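Rhamnose ABC transporter, rhamnose-binding protein (Actinomyces odontolyticus ATCC 17982, PDB 5BQ3) probably binds a sugar, presumably rhamnose, as the extracellular solute-binding component of an ABC transporter. Local coordinates at residues Cys124-Val132 and Leu274-Leu285. Residues are numbered along the deposited sequence; the frame is centred on the assembly and turned at random.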
loop_
_atom_site.group_PDB
_atom_site.type_symbol
_atom_site.label_atom_id
_atom_site.label_comp_id
_atom_site.label_asym_id
_atom_site.label_seq_id
_atom_site.Cartn_x
_atom_site.Cartn_y
_atom_site.Cartn_z
ATOM N N CYS A 124 6.862 14.743 -12.856
ATOM C CA CYS A 124 6.155 15.708 -11.998
ATOM C C CYS A 124 6.609 15.648 -10.535
ATOM O O CYS A 124 6.077 16.400 -9.715
ATOM C CB CYS A 124 4.636 15.562 -12.092
ATOM S SG CYS A 124 4.056 14.361 -13.317
ATOM N N ARG A 125 7.573 14.775 -10.194
ATOM C CA ARG A 125 8.028 14.664 -8.810
ATOM C C ARG A 125 9.534 14.416 -8.723
ATOM O O ARG A 125 10.153 13.922 -9.671
ATOM C CB ARG A 125 7.232 13.577 -8.046
ATOM C CG ARG A 125 7.669 12.128 -8.246
ATOM C CD ARG A 125 7.302 11.563 -9.603
ATOM N NE ARG A 125 7.405 10.107 -9.620
ATOM C CZ ARG A 125 8.520 9.430 -9.871
ATOM N NH1 ARG A 125 9.653 10.074 -10.136
ATOM N NH2 ARG A 125 8.513 8.104 -9.858
ATOM N N ASP A 126 10.112 14.775 -7.573
ATOM C CA ASP A 126 11.533 14.629 -7.279
ATOM C C ASP A 126 11.831 13.235 -6.740
ATOM O O ASP A 126 12.946 12.741 -6.923
ATOM C CB ASP A 126 11.982 15.699 -6.267
ATOM C CG ASP A 126 11.884 17.120 -6.782
ATOM O OD1 ASP A 126 12.741 17.514 -7.606
ATOM O OD2 ASP A 126 10.968 17.848 -6.347
ATOM N N LEU A 127 10.826 12.602 -6.087
ATOM C CA LEU A 127 10.909 11.282 -5.454
ATOM C C LEU A 127 9.526 10.662 -5.258
ATOM O O LEU A 127 8.556 11.382 -5.017
ATOM C CB LEU A 127 11.590 11.450 -4.073
ATOM C CG LEU A 127 12.717 10.494 -3.674
ATOM C CD1 LEU A 127 13.910 10.587 -4.619
ATOM C CD2 LEU A 127 13.203 10.815 -2.283
ATOM N N PHE A 128 9.442 9.318 -5.335
ATOM C CA PHE A 128 8.221 8.550 -5.071
ATOM C C PHE A 128 8.488 7.551 -3.934
ATOM O O PHE A 128 9.493 6.843 -3.962
ATOM C CB PHE A 128 7.680 7.838 -6.331
ATOM C CG PHE A 128 6.547 6.855 -6.092
ATOM C CD1 PHE A 128 5.370 7.257 -5.462
ATOM C CD2 PHE A 128 6.650 5.534 -6.510
ATOM C CE1 PHE A 128 4.337 6.343 -5.223
ATOM C CE2 PHE A 128 5.610 4.625 -6.279
ATOM C CZ PHE A 128 4.460 5.039 -5.645
ATOM N N ILE A 129 7.595 7.520 -2.928
ATOM C CA ILE A 129 7.684 6.620 -1.779
ATOM C C ILE A 129 6.605 5.552 -1.927
ATOM O O ILE A 129 5.413 5.856 -1.833
ATOM C CB ILE A 129 7.595 7.363 -0.405
ATOM C CG1 ILE A 129 8.419 8.691 -0.369
ATOM C CG2 ILE A 129 7.966 6.430 0.763
ATOM C CD1 ILE A 129 9.970 8.604 -0.566
ATOM N N ASN A 130 7.027 4.311 -2.196
ATOM C CA ASN A 130 6.119 3.180 -2.341
ATOM C C ASN A 130 6.108 2.364 -1.053
ATOM O O ASN A 130 7.165 2.146 -0.454
ATOM C CB ASN A 130 6.522 2.313 -3.536
ATOM C CG ASN A 130 5.408 1.507 -4.175
ATOM O OD1 ASN A 130 4.232 1.538 -3.776
ATOM N ND2 ASN A 130 5.763 0.782 -5.218
ATOM N N GLN A 131 4.914 1.935 -0.618
ATOM C CA GLN A 131 4.714 1.132 0.595
ATOM C C GLN A 131 5.471 -0.182 0.509
ATOM O O GLN A 131 6.251 -0.515 1.400
ATOM C CB GLN A 131 3.216 0.822 0.823
ATOM C CG GLN A 131 2.271 2.009 0.735
ATOM C CD GLN A 131 1.590 2.091 -0.607
ATOM O OE1 GLN A 131 2.223 2.312 -1.648
ATOM N NE2 GLN A 131 0.273 1.937 -0.605
ATOM N N VAL A 132 5.222 -0.928 -0.579
ATOM C CA VAL A 132 5.740 -2.269 -0.856
ATOM C C VAL A 132 6.110 -2.426 -2.339
ATOM O O VAL A 132 5.529 -1.754 -3.193
ATOM C CB VAL A 132 4.678 -3.341 -0.442
ATOM C CG1 VAL A 132 4.605 -3.501 1.072
ATOM C CG2 VAL A 132 3.295 -3.016 -1.007
ATOM N N LEU A 274 4.762 4.912 5.812
ATOM C CA LEU A 274 4.831 5.523 4.486
ATOM C C LEU A 274 4.932 7.056 4.593
ATOM O O LEU A 274 5.782 7.649 3.928
ATOM C CB LEU A 274 3.615 5.103 3.639
ATOM C CG LEU A 274 3.472 5.731 2.254
ATOM C CD1 LEU A 274 4.434 5.105 1.261
ATOM C CD2 LEU A 274 2.069 5.593 1.763
ATOM N N GLY A 275 4.085 7.661 5.427
ATOM C CA GLY A 275 4.087 9.099 5.675
ATOM C C GLY A 275 5.351 9.548 6.384
ATOM O O GLY A 275 5.867 10.635 6.107
ATOM N N TYR A 276 5.870 8.686 7.285
ATOM C CA TYR A 276 7.091 8.887 8.067
ATOM C C TYR A 276 8.316 9.008 7.147
ATOM O O TYR A 276 9.043 9.995 7.248
ATOM C CB TYR A 276 7.273 7.732 9.076
ATOM C CG TYR A 276 8.305 7.989 10.151
ATOM C CD1 TYR A 276 7.948 8.565 11.367
ATOM C CD2 TYR A 276 9.633 7.607 9.977
ATOM C CE1 TYR A 276 8.896 8.800 12.363
ATOM C CE2 TYR A 276 10.588 7.832 10.966
ATOM C CZ TYR A 276 10.215 8.429 12.158
ATOM O OH TYR A 276 11.160 8.645 13.132
ATOM N N VAL A 277 8.524 8.022 6.243
ATOM C CA VAL A 277 9.636 7.968 5.279
ATOM C C VAL A 277 9.544 9.157 4.305
ATOM O O VAL A 277 10.564 9.789 4.030
ATOM C CB VAL A 277 9.688 6.598 4.529
ATOM C CG1 VAL A 277 10.719 6.601 3.399
ATOM C CG2 VAL A 277 9.978 5.453 5.496
ATOM N N ALA A 278 8.323 9.477 3.825
ATOM C CA ALA A 278 8.056 10.570 2.885
ATOM C C ALA A 278 8.456 11.943 3.446
ATOM O O ALA A 278 9.048 12.737 2.719
ATOM C CB ALA A 278 6.589 10.572 2.497
ATOM N N ALA A 279 8.155 12.210 4.734
ATOM C CA ALA A 279 8.492 13.468 5.406
ATOM C C ALA A 279 10.005 13.613 5.564
ATOM O O ALA A 279 10.521 14.722 5.417
ATOM C CB ALA A 279 7.806 13.541 6.759
ATOM N N TYR A 280 10.718 12.492 5.828
ATOM C CA TYR A 280 12.179 12.473 5.961
ATOM C C TYR A 280 12.847 12.601 4.592
ATOM O O TYR A 280 13.909 13.216 4.493
ATOM C CB TYR A 280 12.660 11.202 6.684
ATOM C CG TYR A 280 12.711 11.356 8.189
ATOM C CD1 TYR A 280 13.846 11.860 8.821
ATOM C CD2 TYR A 280 11.619 11.018 8.982
ATOM C CE1 TYR A 280 13.892 12.018 10.206
ATOM C CE2 TYR A 280 11.655 11.172 10.366
ATOM C CZ TYR A 280 12.790 11.680 10.975
ATOM O OH TYR A 280 12.826 11.823 12.342
ATOM N N ALA A 281 12.210 12.033 3.542
ATOM C CA ALA A 281 12.676 12.084 2.154
ATOM C C ALA A 281 12.603 13.506 1.608
ATOM O O ALA A 281 13.516 13.937 0.909
ATOM C CB ALA A 281 11.851 11.150 1.289
ATOM N N GLY A 282 11.534 14.220 1.957
ATOM C CA GLY A 282 11.306 15.603 1.559
ATOM C C GLY A 282 12.244 16.567 2.253
ATOM O O GLY A 282 12.712 17.526 1.636
ATOM N N ALA A 283 12.534 16.303 3.541
ATOM C CA ALA A 283 13.447 17.092 4.370
ATOM C C ALA A 283 14.882 16.955 3.872
ATOM O O ALA A 283 15.634 17.928 3.910
ATOM C CB ALA A 283 13.351 16.646 5.820
ATOM N N ALA A 284 15.253 15.750 3.390
ATOM C CA ALA A 284 16.575 15.433 2.846
ATOM C C ALA A 284 16.819 16.150 1.510
ATOM O O ALA A 284 17.934 16.614 1.266
ATOM C CB ALA A 284 16.711 13.932 2.667
ATOM N N LEU A 285 15.774 16.252 0.658
ATOM C CA LEU A 285 15.836 16.933 -0.639
ATOM C C LEU A 285 15.933 18.453 -0.463
ATOM O O LEU A 285 16.679 19.112 -1.191
ATOM C CB LEU A 285 14.600 16.592 -1.495
ATOM C CG LEU A 285 14.551 15.214 -2.160
ATOM C CD1 LEU A 285 13.121 14.803 -2.437
ATOM C CD2 LEU A 285 15.353 15.187 -3.448
#
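I129 and L127, on strand 127-130 of the six-stranded parallel sheet in one lobe of this periplasmic-binding-protein fold, pack against helix 271-287, which covers part of one face of the sheet beside helix 40-56; its 274-285 part runs nearly antiparallel to strand 127-130 (161°, axes 8.7 Å apart). I129 makes the broadest contact. Its CG1, anti to the carbonyl carbon (chi1 -42°), rests on CA and CB of A278, and CD1 continues to A281 CB at 3.7 Å. The other branch, CG2, turns between L274 and V277, meeting V277 CG1 at 3.8 Å. L127 CD2 meets the same A281 methyl at 3.8 Å and, one turn further along the helix, L285 CD1 at 4.0 Å. At the opposite end, L274 extends past I129, with CG anti to its own backbone N (chi1 176°), and brings CD2 to 3.7 Å from Q131 CG. Shortening I129 to an alanine would probably open a gap above A278, take the CG2 contact from L274 and V277, and leave A281 to L127 alone among the strand residues. V114 and V314 of the adjoining strands also touch I129. With no hydrogen bond between strand and helix, their cohesion rests on the fit of aliphatic groups, small alanines letting the helix sit close.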